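Local coordinates for putative large adhesion protein (Lap) involved in biofilm formation (Marinobacter hydrocarbonoclasticus ATCC 49840, PDB 6M8M) that binds glucose through a calcium ion in the PA14 sugar-binding domain of a large RTX adhesin, probably contributing to biofilm formation, at residues Val133-Asp136 / Asp137-Ile141; Gly91-Gln94 / Ser95-Asp99. One frame throughout, in Å; residues are numbered along the deposited sequence. Where two conformers were deposited one is given.

Interaction 1 (Val133-Asp136 / Asp137-Ile141); sequences VRAD and DGYRI. With CA (calcium ion), chain E; BGC (beta-D-glucopyranose), chain B.
With chi1 at 169°, Asp136 carries its carboxylate anti to its own backbone nitrogen, whereas Asp137, at -75°, sets its carboxylate anti to the carbonyl carbon. The peptide bond between them is cis, and the two side chains run side by side in the same direction to the calcium ion. Asp136 OD1 binds the metal at 2.3 Å and Asp137 OD2 at 2.4 Å. The other carboxylate oxygens reach the sugar: Asp136 OD2 lies 2.6 Å from glucose O2, and Asp137 OD1 lies 2.6 Å from glucose O1, both hydroxyls being calcium ligands too. Backbone N-H groups of Gln182 and Gln155 hold OD2 and OD1 of Asp137, while Asp181, Gly183 and Ala185 complete the metal shell.

Behind this site Tyr139 turns its ring back over the preceding strand. Val133 CG1 sits 3.5 Å from the centroid of the Tyr139 ring and 13° off its normal, a CH-pi contact. Ala135 CB approaches obliquely, 3.5 Å from Tyr139 CD1, and Val133 CG2 meets Ile141 CD1 tip to tip at 3.7 Å. Water 1, in the ring plane, bonds Tyr139 OH at 2.8 Å and Val133 O weakly. Asp137 and Gly138 form a classic beta bulge opposite Trp180, and the cis-linked aspartate pair matches the DcisD motif by which PA14 adhesins, such as the yeast flocculins, bind calcium and sugar together.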
loop_
_atom_site.group_PDB
_atom_site.type_symbol
_atom_site.label_atom_id
_atom_site.label_comp_id
_atom_site.label_asym_id
_atom_site.label_seq_id
_atom_site.Cartn_x
_atom_site.Cartn_y
_atom_site.Cartn_z
ATOM N N VAL A 133 4.721 9.105 -3.673
ATOM C CA VAL A 133 4.365 7.739 -4.055
ATOM C C VAL A 133 4.566 7.563 -5.548
ATOM O O VAL A 133 4.079 8.378 -6.335
ATOM C CB VAL A 133 2.904 7.405 -3.688
ATOM C CG1 VAL A 133 2.566 5.967 -4.084
ATOM C CG2 VAL A 133 2.643 7.650 -2.200
ATOM N N ARG A 134 5.248 6.496 -5.933
ATOM C CA ARG A 134 5.295 6.061 -7.317
ATOM C C ARG A 134 4.512 4.753 -7.392
ATOM O O ARG A 134 4.827 3.796 -6.669
ATOM C CB ARG A 134 6.722 5.846 -7.803
ATOM C CG ARG A 134 6.768 5.414 -9.273
ATOM C CD ARG A 134 8.184 5.448 -9.809
ATOM N NE ARG A 134 8.268 5.096 -11.223
ATOM C CZ ARG A 134 8.025 5.931 -12.218
ATOM N NH1 ARG A 134 7.660 7.176 -11.989
ATOM N NH2 ARG A 134 8.146 5.499 -13.467
ATOM N N ALA A 135 3.482 4.704 -8.230
ATOM C CA ALA A 135 2.635 3.522 -8.270
ATOM C C ALA A 135 2.035 3.303 -9.649
ATOM O O ALA A 135 1.836 4.241 -10.433
ATOM C CB ALA A 135 1.495 3.643 -7.238
ATOM N N ASP A 136 1.720 2.032 -9.903
ATOM C CA ASP A 136 0.856 1.550 -10.987
ATOM C C ASP A 136 0.110 0.419 -10.289
ATOM O O ASP A 136 0.751 -0.568 -9.929
ATOM C CB ASP A 136 1.719 1.039 -12.140
ATOM C CG ASP A 136 0.936 0.281 -13.192
ATOM O OD1 ASP A 136 -0.187 -0.179 -12.912
ATOM O OD2 ASP A 136 1.495 0.114 -14.306
ATOM N N ASP A 137 -1.190 0.532 -10.005
ATOM C CA ASP A 137 -2.119 1.552 -10.442
ATOM C C ASP A 137 -2.356 2.599 -9.365
ATOM O O ASP A 137 -1.521 3.488 -9.201
ATOM C CB ASP A 137 -3.417 0.872 -10.898
ATOM C CG ASP A 137 -3.247 0.218 -12.250
ATOM O OD1 ASP A 137 -3.296 0.957 -13.266
ATOM O OD2 ASP A 137 -2.986 -1.017 -12.298
ATOM N N GLY A 138 -3.486 2.541 -8.672
ATOM C CA GLY A 138 -3.883 3.578 -7.749
ATOM C C GLY A 138 -3.642 3.246 -6.289
ATOM O O GLY A 138 -3.266 2.138 -5.924
ATOM N N TYR A 139 -3.903 4.248 -5.457
ATOM C CA TYR A 139 -3.666 4.107 -4.029
ATOM C C TYR A 139 -4.298 5.267 -3.277
ATOM O O TYR A 139 -4.613 6.318 -3.845
ATOM C CB TYR A 139 -2.161 4.071 -3.678
ATOM C CG TYR A 139 -1.462 5.310 -4.170
ATOM C CD1 TYR A 139 -1.029 5.389 -5.477
ATOM C CD2 TYR A 139 -1.307 6.434 -3.365
ATOM C CE1 TYR A 139 -0.441 6.526 -5.976
ATOM C CE2 TYR A 139 -0.722 7.605 -3.867
ATOM C CZ TYR A 139 -0.298 7.636 -5.179
ATOM O OH TYR A 139 0.278 8.788 -5.692
ATOM N N ARG A 140 -4.435 5.072 -1.966
ATOM C CA ARG A 140 -4.767 6.143 -1.038
ATOM C C ARG A 140 -4.009 5.897 0.257
ATOM O O ARG A 140 -3.985 4.760 0.749
ATOM C CB ARG A 140 -6.261 6.214 -0.738
ATOM C CG ARG A 140 -6.562 7.324 0.290
ATOM C CD ARG A 140 -8.026 7.501 0.557
ATOM N NE ARG A 140 -8.680 8.122 -0.583
ATOM C CZ ARG A 140 -9.990 8.244 -0.700
ATOM N NH1 ARG A 140 -10.794 7.769 0.247
ATOM N NH2 ARG A 140 -10.495 8.813 -1.775
ATOM N N ILE A 141 -3.409 6.948 0.808
ATOM C CA ILE A 141 -2.804 6.937 2.137
ATOM C C ILE A 141 -3.619 7.851 3.039
ATOM O O ILE A 141 -3.868 9.010 2.696
ATOM C CB ILE A 141 -1.338 7.419 2.110
ATOM C CG1 ILE A 141 -0.535 6.635 1.072
ATOM C CG2 ILE A 141 -0.745 7.335 3.516
ATOM C CD1 ILE A 141 0.944 6.934 1.060
HETATM CA CA CA E . -1.259 -2.118 -13.606
HETATM C C2 BGC B . -0.716 -0.841 -16.704
HETATM C C3 BGC B . 0.152 -0.094 -17.663
HETATM C C4 BGC B . -0.681 0.714 -18.628
HETATM C C5 BGC B . -1.627 1.630 -17.864
HETATM C C6 BGC B . -2.527 2.443 -18.739
HETATM C C1 BGC B . -1.648 0.121 -15.987
HETATM O O1 BGC B . -2.481 -0.562 -15.157
HETATM O O2 BGC B . 0.021 -1.534 -15.688
HETATM O O3 BGC B . 1.000 -1.014 -18.384
HETATM O O4 BGC B . 0.167 1.549 -19.416
HETATM O O5 BGC B . -2.475 0.834 -16.974
HETATM O O6 BGC B . -3.309 1.630 -19.577
HETATM O O HOH W 1 1.239 8.252 -8.237
#

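Interaction 2 (Gly91-Gln94 / Ser95-Asp99); sequences GKVQ and SFLKD
The Phe96 ring has Val93 O at its edge, near the ring plane. Its CG stands anti to the backbone nitrogen (chi1 175°), which sends the ring off the helix to meet Tyr80 with the planes about 40° apart, among Val83, Leu87 and Leu188. The flat amide of Gln94 leaves in another direction: its NE2 donates to OD1 of Asp107, a ligand of a bound calcium ion.

Beside Phe96, Val93 and Leu97 project the same way, and Val93 CG2 touches Leu97 CD1 at 3.9 Å. The backbone supplies the frame, with three successive i to i+4 bonds. Ser95 N reaches the carbonyl of the N-cap residue, Gly91 O, at 3.3 Å. Phe96 N to Lys92 O is shorter, 2.8 Å, and Leu97 N meets Val93 O at 3.0 Å.

At the end the chain tightens, Lys98 N bonding Ser95 O at 3.2 Å, and Lys98 then leaves helical geometry with a positive phi. Water 2 donates to Gly91 O at 2.7 Å, giving that oxygen a second partner, and also bonds Ser95 OG. Water 3 donates to Gln94 O at 2.8 Å and to Lys98 O as well, bridging two carbonyls across the helix end.

The chemistry is thus divided: main-chain bonds and waters secure this short helix, apolar side chains seat it against strands 79-83 and 186-194 and the loop holding Leu104 and Pro108, and Gln94 acts as a second-shell residue that probably helps to orient a calcium-binding carboxylate.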
loop_
_atom_site.group_PDB
_atom_site.type_symbol
_atom_site.label_atom_id
_atom_site.label_comp_id
_atom_site.label_asym_id
_atom_site.label_seq_id
_atom_site.Cartn_x
_atom_site.Cartn_y
_atom_site.Cartn_z
ATOM N N GLY A 91 3.231 -16.406 -9.123
ATOM C CA GLY A 91 4.515 -15.993 -8.600
ATOM C C GLY A 91 4.737 -14.502 -8.517
ATOM O O GLY A 91 5.802 -14.077 -8.071
ATOM N N LYS A 92 3.771 -13.685 -8.924
ATOM C CA LYS A 92 4.051 -12.263 -9.119
ATOM C C LYS A 92 4.058 -11.464 -7.818
ATOM O O LYS A 92 4.900 -10.575 -7.654
ATOM C CB LYS A 92 3.099 -11.670 -10.169
ATOM C CG LYS A 92 3.347 -12.211 -11.571
ATOM C CD LYS A 92 4.654 -11.649 -12.139
ATOM C CE LYS A 92 5.072 -12.312 -13.442
ATOM N NZ LYS A 92 3.996 -12.355 -14.448
ATOM N N VAL A 93 3.167 -11.754 -6.870
ATOM C CA VAL A 93 3.208 -11.001 -5.621
ATOM C C VAL A 93 4.511 -11.300 -4.891
ATOM O O VAL A 93 5.093 -10.416 -4.252
ATOM C CB VAL A 93 1.964 -11.232 -4.738
ATOM C CG1 VAL A 93 1.838 -12.658 -4.269
ATOM C CG2 VAL A 93 2.002 -10.278 -3.549
ATOM N N GLN A 94 5.015 -12.532 -4.994
ATOM C CA GLN A 94 6.287 -12.865 -4.365
ATOM C C GLN A 94 7.408 -12.009 -4.947
ATOM O O GLN A 94 8.203 -11.421 -4.202
ATOM C CB GLN A 94 6.580 -14.354 -4.537
ATOM C CG GLN A 94 5.691 -15.274 -3.712
ATOM C CD GLN A 94 4.334 -15.563 -4.324
ATOM O OE1 GLN A 94 4.053 -15.232 -5.474
ATOM N NE2 GLN A 94 3.487 -16.213 -3.546
ATOM N N SER A 95 7.475 -11.900 -6.271
ATOM C CA SER A 95 8.494 -11.052 -6.880
ATOM C C SER A 95 8.290 -9.587 -6.515
ATOM O O SER A 95 9.252 -8.870 -6.210
ATOM C CB SER A 95 8.475 -11.239 -8.394
ATOM O OG SER A 95 8.810 -12.570 -8.744
ATOM N N PHE A 96 7.035 -9.128 -6.543
ATOM C CA PHE A 96 6.708 -7.730 -6.250
ATOM C C PHE A 96 7.198 -7.299 -4.884
ATOM O O PHE A 96 7.736 -6.198 -4.745
ATOM C CB PHE A 96 5.180 -7.613 -6.367
ATOM C CG PHE A 96 4.557 -6.283 -5.997
ATOM C CD1 PHE A 96 4.446 -5.266 -6.932
ATOM C CD2 PHE A 96 3.939 -6.123 -4.778
ATOM C CE1 PHE A 96 3.781 -4.098 -6.634
ATOM C CE2 PHE A 96 3.268 -4.955 -4.467
ATOM C CZ PHE A 96 3.184 -3.947 -5.413
ATOM N N LEU A 97 7.005 -8.136 -3.873
ATOM C CA LEU A 97 7.308 -7.764 -2.496
ATOM C C LEU A 97 8.794 -7.832 -2.157
ATOM O O LEU A 97 9.176 -7.448 -1.043
ATOM C CB LEU A 97 6.511 -8.641 -1.534
ATOM C CG LEU A 97 5.011 -8.390 -1.482
ATOM C CD1 LEU A 97 4.346 -9.357 -0.512
ATOM C CD2 LEU A 97 4.668 -6.962 -1.123
ATOM N N LYS A 98 9.645 -8.267 -3.083
ATOM C CA LYS A 98 11.100 -8.234 -2.869
ATOM C C LYS A 98 11.411 -8.961 -1.560
ATOM O O LYS A 98 10.905 -10.064 -1.332
ATOM C CB LYS A 98 11.640 -6.811 -2.983
ATOM C CG LYS A 98 11.331 -6.126 -4.305
ATOM C CD LYS A 98 12.158 -4.854 -4.454
ATOM C CE LYS A 98 11.672 -3.966 -5.609
ATOM N NZ LYS A 98 11.849 -4.599 -6.932
ATOM N N ASP A 99 12.204 -8.383 -0.669
ATOM C CA ASP A 99 12.579 -9.098 0.541
ATOM C C ASP A 99 11.403 -9.315 1.482
ATOM O O ASP A 99 11.487 -10.177 2.371
ATOM C CB ASP A 99 13.715 -8.394 1.266
ATOM C CG ASP A 99 14.412 -9.313 2.264
ATOM O OD1 ASP A 99 14.757 -10.458 1.881
ATOM O OD2 ASP A 99 14.615 -8.898 3.422
HETATM O O HOH W 2 8.071 -15.593 -7.764
HETATM O O HOH W 3 10.948 -11.710 -3.792
#

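Overall arrangement
After the N-terminal strands and helix 57-66, the chain runs through strand 79-83 and a loop to helix 92-96, where interaction 2 closes a short helical turn. It then passes the calcium ligands Asp107, Pro108 and Asn110, runs along strand 113-122 of the eight-stranded sheet and crosses to strand 128-136 of the five-stranded one, where interaction 1 bends it back to the larger sheet at strand 139-143. In series, the contacts neither nest nor cross. The centres of interactions 1 and 2 lie 17 Å apart. Strand 186-194 relates them: its Leu188 meets Phe96, Val133 and Ala135. Interaction 1 supplies two calcium ligands, whereas interaction 2 only borders a second calcium site.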